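Local coordinates for protein phosphoacetylglucosamine mutase (Aspergillus lentulus, PDB 5O9X) that interconverts N-acetylglucosamine 6-phosphate and N-acetylglucosamine 1-phosphate, a phosphomutase step on the route to UDP-N-acetylglucosamine, at residues 336-344 against 512-520; 359-367 against 377-385. The protein carries 1 engineered substitution. All coordinates share one frame; numbering follows the deposited sequence.

Contact 1 of 2, residues 336-344 against 512-520. With G16 (1,6-di-O-phosphono-alpha-D-glucopyranose), chain B.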
loop_
_atom_site.group_PDB
_atom_site.type_symbol
_atom_site.label_atom_id
_atom_site.label_comp_id
_atom_site.label_asym_id
_atom_site.label_seq_id
_atom_site.Cartn_x
_atom_site.Cartn_y
_atom_site.Cartn_z
ATOM N N GLN A 336 -8.597 6.827 -8.043
ATOM C CA GLN A 336 -8.484 5.484 -8.565
ATOM C C GLN A 336 -7.210 5.388 -9.408
ATOM O O GLN A 336 -6.544 6.425 -9.679
ATOM C CB GLN A 336 -9.729 5.081 -9.405
ATOM C CG GLN A 336 -11.080 5.146 -8.599
ATOM C CD GLN A 336 -12.151 4.491 -9.413
ATOM O OE1 GLN A 336 -12.508 4.961 -10.494
ATOM N NE2 GLN A 336 -12.662 3.395 -8.942
ATOM N N THR A 337 -6.882 4.168 -9.841
ATOM C CA THR A 337 -5.954 4.010 -10.978
ATOM C C THR A 337 -6.686 3.302 -12.128
ATOM O O THR A 337 -7.846 2.882 -11.984
ATOM C CB THR A 337 -4.634 3.302 -10.606
ATOM O OG1 THR A 337 -4.859 1.873 -10.367
ATOM C CG2 THR A 337 -4.111 3.889 -9.250
ATOM N N ALA A 338 -5.963 3.074 -13.222
ATOM C CA ALA A 338 -6.536 2.500 -14.439
ATOM C C ALA A 338 -6.894 1.022 -14.205
ATOM O O ALA A 338 -7.722 0.506 -14.946
ATOM C CB ALA A 338 -5.533 2.689 -15.602
ATOM N N TYR A 339 -6.377 0.384 -13.134
ATOM C CA TYR A 339 -6.701 -1.013 -12.849
ATOM C C TYR A 339 -8.107 -1.104 -12.229
ATOM O O TYR A 339 -8.604 -2.244 -12.042
ATOM C CB TYR A 339 -5.691 -1.590 -11.824
ATOM C CG TYR A 339 -4.344 -1.826 -12.506
ATOM C CD1 TYR A 339 -4.201 -2.896 -13.397
ATOM C CD2 TYR A 339 -3.315 -0.905 -12.380
ATOM C CE1 TYR A 339 -3.021 -3.113 -14.068
ATOM C CE2 TYR A 339 -2.097 -1.125 -13.042
ATOM C CZ TYR A 339 -2.004 -2.206 -13.921
ATOM O OH TYR A 339 -0.848 -2.411 -14.657
ATOM N N ALA A 340 -8.714 0.035 -11.821
ATOM C CA ALA A 340 -10.059 -0.034 -11.260
ATOM C C ALA A 340 -11.070 -0.557 -12.278
ATOM O O ALA A 340 -11.050 -0.160 -13.464
ATOM C CB ALA A 340 -10.536 1.336 -10.757
ATOM N N ASN A 341 -11.928 -1.446 -11.845
ATOM C CA ASN A 341 -12.967 -1.947 -12.758
ATOM C C ASN A 341 -13.861 -0.780 -13.231
ATOM O O ASN A 341 -14.254 0.088 -12.432
ATOM C CB ASN A 341 -13.837 -2.948 -12.004
ATOM C CG ASN A 341 -14.654 -3.771 -12.936
ATOM O OD1 ASN A 341 -15.722 -3.320 -13.383
ATOM N ND2 ASN A 341 -14.152 -4.942 -13.284
ATOM N N GLY A 342 -14.157 -0.742 -14.540
ATOM C CA GLY A 342 -14.973 0.380 -15.092
ATOM C C GLY A 342 -16.294 0.491 -14.385
ATOM O O GLY A 342 -16.817 1.560 -14.335
ATOM N N SER A 343 -16.870 -0.605 -13.906
ATOM C CA SER A 343 -18.138 -0.504 -13.187
ATOM C C SER A 343 -18.032 0.296 -11.865
ATOM O O SER A 343 -19.047 0.964 -11.454
ATOM C CB SER A 343 -18.720 -1.867 -12.876
ATOM O OG SER A 343 -19.104 -2.505 -14.092
ATOM N N SER A 344 -16.859 0.269 -11.218
ATOM C CA SER A 344 -16.675 0.985 -9.945
ATOM C C SER A 344 -16.605 2.484 -10.242
ATOM O O SER A 344 -17.198 3.286 -9.518
ATOM C CB SER A 344 -15.381 0.513 -9.188
ATOM O OG SER A 344 -14.205 0.910 -9.882
ATOM N N ALA A 512 8.307 -7.481 -15.403
ATOM C CA ALA A 512 7.263 -7.900 -16.320
ATOM C C ALA A 512 6.558 -6.661 -16.852
ATOM O O ALA A 512 6.727 -5.553 -16.298
ATOM C CB ALA A 512 6.229 -8.719 -15.563
ATOM N N VAL A 513 5.754 -6.883 -17.916
ATOM C CA VAL A 513 4.759 -5.937 -18.347
ATOM C C VAL A 513 3.395 -6.499 -17.894
ATOM O O VAL A 513 3.067 -7.678 -18.194
ATOM C CB VAL A 513 4.805 -5.728 -19.888
ATOM C CG1 VAL A 513 3.654 -4.841 -20.401
ATOM C CG2 VAL A 513 6.098 -4.937 -20.156
ATOM N N ARG A 514 2.536 -5.589 -17.377
ATOM C CA ARG A 514 1.185 -6.023 -16.978
ATOM C C ARG A 514 0.176 -5.673 -18.041
ATOM O O ARG A 514 0.185 -4.555 -18.530
ATOM C CB ARG A 514 0.767 -5.304 -15.676
ATOM C CG ARG A 514 1.710 -5.568 -14.505
ATOM C CD ARG A 514 1.050 -5.205 -13.154
ATOM N NE ARG A 514 2.030 -5.296 -12.023
ATOM C CZ ARG A 514 2.485 -6.455 -11.505
ATOM N NH1 ARG A 514 2.111 -7.644 -12.059
ATOM N NH2 ARG A 514 3.352 -6.402 -10.445
ATOM N N VAL A 515 -0.741 -6.609 -18.307
ATOM C CA VAL A 515 -1.867 -6.331 -19.198
ATOM C C VAL A 515 -3.124 -6.453 -18.358
ATOM O O VAL A 515 -3.335 -7.485 -17.695
ATOM C CB VAL A 515 -1.900 -7.346 -20.369
ATOM C CG1 VAL A 515 -3.215 -7.242 -21.179
ATOM C CG2 VAL A 515 -0.646 -7.095 -21.278
ATOM N N TYR A 516 -3.992 -5.470 -18.535
ATOM C CA TYR A 516 -5.312 -5.539 -17.919
ATOM C C TYR A 516 -6.333 -5.453 -19.050
ATOM O O TYR A 516 -6.156 -4.678 -20.008
ATOM C CB TYR A 516 -5.429 -4.298 -16.992
ATOM C CG TYR A 516 -6.867 -4.152 -16.450
ATOM C CD1 TYR A 516 -7.270 -4.931 -15.363
ATOM C CD2 TYR A 516 -7.838 -3.329 -17.117
ATOM C CE1 TYR A 516 -8.620 -4.843 -14.843
ATOM C CE2 TYR A 516 -9.191 -3.249 -16.609
ATOM C CZ TYR A 516 -9.552 -4.022 -15.487
ATOM O OH TYR A 516 -10.882 -4.002 -14.980
ATOM N N ALA A 517 -7.436 -6.222 -18.944
ATOM C CA ALA A 517 -8.523 -6.054 -19.878
ATOM C C ALA A 517 -9.826 -6.232 -19.095
ATOM O O ALA A 517 -9.883 -7.066 -18.223
ATOM C CB ALA A 517 -8.433 -7.035 -21.058
ATOM N N GLU A 518 -10.833 -5.476 -19.465
ATOM C CA GLU A 518 -12.195 -5.705 -19.030
ATOM C C GLU A 518 -13.122 -5.665 -20.290
ATOM O O GLU A 518 -12.792 -5.029 -21.306
ATOM C CB GLU A 518 -12.617 -4.706 -17.956
ATOM C CG GLU A 518 -12.600 -3.248 -18.452
ATOM C CD GLU A 518 -12.933 -2.227 -17.364
ATOM O OE1 GLU A 518 -12.670 -2.546 -16.153
ATOM O OE2 GLU A 518 -13.373 -1.086 -17.732
ATOM N N ALA A 519 -14.245 -6.374 -20.212
ATOM C CA ALA A 519 -15.296 -6.198 -21.227
ATOM C C ALA A 519 -16.632 -6.620 -20.599
ATOM O O ALA A 519 -16.642 -7.040 -19.433
ATOM C CB ALA A 519 -14.955 -7.051 -22.469
ATOM N N ALA A 520 -17.718 -6.648 -21.379
ATOM C CA ALA A 520 -19.038 -6.940 -20.792
ATOM C C ALA A 520 -19.253 -8.384 -20.462
ATOM O O ALA A 520 -20.113 -8.715 -19.649
ATOM C CB ALA A 520 -20.128 -6.448 -21.758
HETATM C C1 G16 B . 3.440 -1.843 -4.732
HETATM C C2 G16 B . 2.911 -0.416 -4.625
HETATM C C3 G16 B . 1.451 -0.345 -5.175
HETATM C C4 G16 B . 1.296 -0.862 -6.595
HETATM C C5 G16 B . 1.834 -2.287 -6.635
HETATM C C6 G16 B . 2.024 -2.852 -8.023
HETATM O O1 G16 B . 2.637 -2.698 -3.913
HETATM O O2 G16 B . 2.980 0.139 -3.276
HETATM O O3 G16 B . 1.022 0.947 -5.001
HETATM O O4 G16 B . -0.110 -0.917 -7.098
HETATM O O5 G16 B . 3.199 -2.356 -6.158
HETATM O O6 G16 B . 2.995 -1.957 -8.731
HETATM P P G16 B . 3.487 -2.371 -10.220
HETATM O O1P G16 B . 2.242 -2.659 -11.090
HETATM O O2P G16 B . 4.312 -3.674 -10.099
HETATM O O3P G16 B . 4.421 -1.259 -10.743
HETATM P "P'" G16 B . 3.251 -3.575 -2.673
HETATM O O1X G16 B . 4.381 -2.738 -2.015
HETATM O O2X G16 B . 3.943 -4.827 -3.302
HETATM O O3X G16 B . 2.116 -4.052 -1.834
HETATM O O HOH W 1 -1.636 -3.139 -17.183
HETATM O O HOH W 2 -11.746 -5.759 -12.304
#
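The side chains of Y339 and Y516 slide past each other in opposite directions. Y516 CB sits obliquely to the Y339 ring, 4.0 Å from its CE1, and T337 OG1 lies in the plane of the Y339 ring at its edge. The Y516 ring is approached obliquely by the carbonyls of A338 and Y339, while the carboxyl carbon of E518 lies at its edge, in plane. The ring of F503, from the neighbouring strand 501-506, also meets Y339. The contact illustrates how the phosphohexomutase fold joins its domains: a type I turn from T337 to A340, leading from strand 332-337 of domain III into helix 342-350, rests on strand 513-518 of the C-terminal domain.

At the helix start, N341 is the N-cap. With CG anti to the backbone N (chi1 -164°), its OD1 accepts from S343 N at 3.0 Å, and its ND2 turns to L456 O and a water. Y516 crosses this amide at about a right angle. E518 then ties the two domains together. G342 N donates to OE1 on the syn side at 2.8 Å in a fairly straight bond (161°), and Y516 OH reaches the same oxygen on the anti side at 2.6 Å, whereas OE2 forms a salt bridge with R501. This buried carboxylate is thus held from several directions.

Toward the active site, Y339 OH packs against R514 CB, accepts from R505 NH1, and is joined through one water to R514 O. R514 extends past it to the bound bisphosphate, its guanidinium, also paired with E510, meeting the phosphate edge-on: NE binds O1P of G16 at 2.8 Å and NH2 binds O2P of G16 at 2.9 Å.

Contact 2 of 2, residues 359-367 against 377-385. With G16 (1,6-di-O-phosphono-alpha-D-glucopyranose), chain B.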
loop_
_atom_site.group_PDB
_atom_site.type_symbol
_atom_site.label_atom_id
_atom_site.label_comp_id
_atom_site.label_asym_id
_atom_site.label_seq_id
_atom_site.Cartn_x
_atom_site.Cartn_y
_atom_site.Cartn_z
ATOM N N THR A 359 -5.054 8.286 -11.307
ATOM C CA THR A 359 -3.638 8.624 -11.217
ATOM C C THR A 359 -2.778 7.437 -11.653
ATOM O O THR A 359 -3.299 6.328 -11.879
ATOM C CB THR A 359 -3.156 9.033 -9.786
ATOM O OG1 THR A 359 -3.119 7.871 -8.943
ATOM C CG2 THR A 359 -4.095 10.096 -9.133
ATOM N N ASN A 360 -1.477 7.667 -11.751
ATOM C CA ASN A 360 -0.517 6.547 -11.963
ATOM C C ASN A 360 -0.601 5.512 -10.829
ATOM O O ASN A 360 -0.996 5.855 -9.711
ATOM C CB ASN A 360 0.947 7.067 -11.980
ATOM C CG ASN A 360 1.290 7.849 -13.248
ATOM O OD1 ASN A 360 0.442 8.099 -14.111
ATOM N ND2 ASN A 360 2.543 8.259 -13.340
ATOM N N THR A 361 -0.169 4.283 -11.127
ATOM C CA THR A 361 -0.027 3.231 -10.141
ATOM C C THR A 361 1.016 3.619 -9.097
ATOM O O THR A 361 2.084 4.201 -9.432
ATOM C CB THR A 361 0.326 1.915 -10.838
ATOM O OG1 THR A 361 -0.892 1.400 -11.357
ATOM C CG2 THR A 361 0.910 0.872 -9.891
ATOM N N GLY A 362 0.695 3.304 -7.846
ATOM C CA GLY A 362 1.685 3.511 -6.740
ATOM C C GLY A 362 1.007 4.491 -5.751
ATOM O O GLY A 362 0.632 5.616 -6.115
ATOM N N VAL A 363 0.905 4.091 -4.477
ATOM C CA VAL A 363 0.272 4.871 -3.404
ATOM C C VAL A 363 0.706 6.377 -3.336
ATOM O O VAL A 363 -0.088 7.267 -3.099
ATOM C CB VAL A 363 0.592 4.206 -2.000
ATOM C CG1 VAL A 363 -0.060 5.002 -0.863
ATOM C CG2 VAL A 363 0.052 2.792 -1.955
ATOM N N LYS A 364 1.957 6.644 -3.589
ATOM C CA LYS A 364 2.464 7.998 -3.567
ATOM C C LYS A 364 1.624 8.911 -4.470
ATOM O O LYS A 364 1.196 9.997 -4.074
ATOM C CB LYS A 364 3.987 7.981 -3.922
ATOM C CG LYS A 364 4.356 7.454 -5.352
ATOM C CD LYS A 364 5.762 6.811 -5.427
ATOM C CE LYS A 364 6.386 6.723 -6.837
ATOM N NZ LYS A 364 7.734 5.990 -6.898
ATOM N N HIS A 365 1.346 8.456 -5.693
ATOM C CA HIS A 365 0.505 9.203 -6.633
ATOM C C HIS A 365 -0.949 9.347 -6.191
ATOM O O HIS A 365 -1.595 10.412 -6.441
ATOM C CB HIS A 365 0.556 8.510 -8.007
ATOM C CG HIS A 365 1.962 8.412 -8.528
ATOM N ND1 HIS A 365 2.723 9.524 -8.824
ATOM C CD2 HIS A 365 2.733 7.342 -8.816
ATOM C CE1 HIS A 365 3.906 9.139 -9.272
ATOM N NE2 HIS A 365 3.944 7.813 -9.269
ATOM N N LEU A 366 -1.522 8.270 -5.629
ATOM C CA LEU A 366 -2.927 8.391 -5.208
ATOM C C LEU A 366 -3.064 9.374 -4.051
ATOM O O LEU A 366 -4.044 10.115 -4.022
ATOM C CB LEU A 366 -3.575 7.034 -4.750
ATOM C CG LEU A 366 -3.891 6.077 -5.936
ATOM C CD1 LEU A 366 -2.672 5.230 -6.403
ATOM C CD2 LEU A 366 -4.964 5.064 -5.446
ATOM N N HIS A 367 -2.136 9.286 -3.098
ATOM C CA HIS A 367 -2.125 10.113 -1.883
ATOM C C HIS A 367 -2.034 11.561 -2.317
ATOM O O HIS A 367 -2.851 12.392 -1.876
ATOM C CB HIS A 367 -0.914 9.796 -0.997
ATOM C CG HIS A 367 -0.796 10.695 0.202
ATOM N ND1 HIS A 367 0.230 11.609 0.357
ATOM C CD2 HIS A 367 -1.604 10.844 1.287
ATOM C CE1 HIS A 367 0.047 12.278 1.485
ATOM N NE2 HIS A 367 -1.068 11.846 2.053
ATOM N N VAL A 377 -10.800 9.646 -0.658
ATOM C CA VAL A 377 -10.830 8.189 -0.451
ATOM C C VAL A 377 -9.909 7.670 -1.564
ATOM O O VAL A 377 -10.138 7.971 -2.747
ATOM C CB VAL A 377 -12.226 7.628 -0.629
ATOM C CG1 VAL A 377 -12.211 6.073 -0.526
ATOM C CG2 VAL A 377 -13.139 8.212 0.448
ATOM N N TYR A 378 -8.857 6.917 -1.221
ATOM C CA TYR A 378 -8.059 6.344 -2.316
ATOM C C TYR A 378 -7.637 4.887 -2.115
ATOM O O TYR A 378 -7.023 4.559 -1.120
ATOM C CB TYR A 378 -6.855 7.225 -2.631
ATOM C CG TYR A 378 -5.881 7.486 -1.503
ATOM C CD1 TYR A 378 -4.638 6.778 -1.392
ATOM C CD2 TYR A 378 -6.174 8.468 -0.577
ATOM C CE1 TYR A 378 -3.754 7.089 -0.327
ATOM C CE2 TYR A 378 -5.321 8.757 0.477
ATOM C CZ TYR A 378 -4.121 8.120 0.559
ATOM O OH TYR A 378 -3.378 8.538 1.627
ATOM N N PHE A 379 -8.046 4.028 -3.037
ATOM C CA PHE A 379 -7.650 2.597 -3.050
ATOM C C PHE A 379 -7.136 2.193 -4.432
ATOM O O PHE A 379 -7.681 2.701 -5.407
ATOM C CB PHE A 379 -8.823 1.695 -2.588
ATOM C CG PHE A 379 -9.003 1.664 -1.091
ATOM C CD1 PHE A 379 -8.540 0.599 -0.355
ATOM C CD2 PHE A 379 -9.632 2.752 -0.424
ATOM C CE1 PHE A 379 -8.669 0.561 1.039
ATOM C CE2 PHE A 379 -9.763 2.756 0.976
ATOM C CZ PHE A 379 -9.290 1.621 1.682
ATOM N N GLU A 380 -6.188 1.247 -4.521
ATOM C CA GLU A 380 -5.910 0.575 -5.747
ATOM C C GLU A 380 -6.723 -0.680 -5.705
ATOM O O GLU A 380 -7.034 -1.154 -4.582
ATOM C CB GLU A 380 -4.393 0.259 -5.835
ATOM C CG GLU A 380 -3.619 1.583 -5.954
ATOM C CD GLU A 380 -2.126 1.338 -6.066
ATOM O OE1 GLU A 380 -1.475 1.069 -5.034
ATOM O OE2 GLU A 380 -1.617 1.407 -7.174
ATOM N N ALA A 381 -7.098 -1.212 -6.880
ATOM C CA ALA A 381 -7.890 -2.444 -6.954
ATOM C C ALA A 381 -7.249 -3.577 -6.160
ATOM O O ALA A 381 -7.959 -4.458 -5.667
ATOM C CB ALA A 381 -8.103 -2.836 -8.483
ATOM N N ASN A 382 -5.900 -3.607 -6.106
ATOM C CA ASN A 382 -5.171 -4.698 -5.450
ATOM C C ASN A 382 -5.345 -4.651 -3.917
ATOM O O ASN A 382 -4.828 -5.530 -3.210
ATOM C CB ASN A 382 -3.635 -4.628 -5.801
ATOM C CG ASN A 382 -2.951 -3.346 -5.314
ATOM O OD1 ASN A 382 -3.351 -2.765 -4.328
ATOM N ND2 ASN A 382 -1.887 -2.924 -6.002
ATOM N N GLY A 383 -5.989 -3.580 -3.396
ATOM C CA GLY A 383 -6.306 -3.518 -1.931
ATOM C C GLY A 383 -5.398 -2.629 -1.084
ATOM O O GLY A 383 -5.571 -2.532 0.125
ATOM N N HIS A 384 -4.486 -1.912 -1.710
ATOM C CA HIS A 384 -3.864 -0.757 -1.026
ATOM C C HIS A 384 -4.805 0.387 -0.897
ATOM O O HIS A 384 -5.608 0.658 -1.819
ATOM C CB HIS A 384 -2.729 -0.228 -1.910
ATOM C CG HIS A 384 -1.414 -0.798 -1.555
ATOM N ND1 HIS A 384 -0.701 -0.383 -0.425
ATOM C CD2 HIS A 384 -0.677 -1.770 -2.143
ATOM C CE1 HIS A 384 0.457 -1.044 -0.391
ATOM N NE2 HIS A 384 0.494 -1.889 -1.416
ATOM N N GLY A 385 -4.822 1.046 0.262
ATOM C CA GLY A 385 -5.418 2.347 0.246
ATOM C C GLY A 385 -5.910 2.780 1.628
ATOM O O GLY A 385 -5.679 2.104 2.634
HETATM C C1 G16 B . 3.440 -1.843 -4.732
HETATM C C2 G16 B . 2.911 -0.416 -4.625
HETATM C C3 G16 B . 1.451 -0.345 -5.175
HETATM C C4 G16 B . 1.296 -0.862 -6.595
HETATM C C5 G16 B . 1.834 -2.287 -6.635
HETATM C C6 G16 B . 2.024 -2.852 -8.023
HETATM O O1 G16 B . 2.637 -2.698 -3.913
HETATM O O2 G16 B . 2.980 0.139 -3.276
HETATM O O3 G16 B . 1.022 0.947 -5.001
HETATM O O4 G16 B . -0.110 -0.917 -7.098
HETATM O O5 G16 B . 3.199 -2.356 -6.158
HETATM O O6 G16 B . 2.995 -1.957 -8.731
HETATM P P G16 B . 3.487 -2.371 -10.220
HETATM O O1P G16 B . 2.242 -2.659 -11.090
HETATM O O2P G16 B . 4.312 -3.674 -10.099
HETATM O O3P G16 B . 4.421 -1.259 -10.743
HETATM P "P'" G16 B . 3.251 -3.575 -2.673
HETATM O O1X G16 B . 4.381 -2.738 -2.015
HETATM O O2X G16 B . 3.943 -4.827 -3.302
HETATM O O3X G16 B . 2.116 -4.052 -1.834
HETATM O O HOH W 3 -2.738 0.621 -9.381
#
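L366 and H367 press onto one face of the Y378 ring, and this is the tightly packed half of the contact. L366 CB comes to 3.5 Å from Y378 CD1, and H367 CA makes a CH-pi contact, 4.0 Å from the ring centroid and 21° off its normal. The ring's edge is met by V363 CG1. With chi1 at 58°, the ring of Y378 stands between the backbone N and the carbonyl carbon, which brings it up beneath the helix. Helix 363-367 runs nearly antiparallel to strand 377-379, at an axis distance of 8.7 Å, as expected of the beta-alpha-beta crossover that links parallel strands 356-359 and 375-379 in domain III. L366 also packs beside E380, its two methyls touching E380 CG.

On the ligand side the two segments meet less directly, largely through the sugar and one water. The backbone of G362, at angles that call for glycine, sends its N-H to E380 OE2 at 3.1 Å, from well above the carboxylate plane, and one water joins the same oxygen to T361 OG1. V363 N, at the start of the helix, donates to G16 O3. An Asx turn at N382 shapes the loop that brings H384 NE2 to G16 O3X at 2.7 Å, and V363 CG2 lies obliquely against the H384 ring.

E380 accepts from two neighbouring sugar hydroxyls, O3 at OE1 (2.5 Å) and O4 at OE2 (2.8 Å). Such a carboxylate reading two adjacent hydroxyls is consistent with recognition through groups that either orientation of the sugar could present, as in related phosphohexomutases.

The two contacts meet on the domain III sheet, their centres about 13 Å apart, and contact 2 is nested within the chain loop that contact 1 closes. Strand 332-337 lies between strands 356-359 and 375-379: Q336 O probably accepts from T359 N at 2.9 Å, and T337 CG2 packs 3.5 Å from L366 CD1. Nearer the ligand, Y339 CE2 lies 3.3 Å from T361 OG1. Both contacts reach the same G16 molecule at different points. Contact 1 brings R514 of the C-terminal domain to the 6-phosphate, while contact 2 holds O3, O4 and the 1-phosphate, so the ligand bridges the two domains.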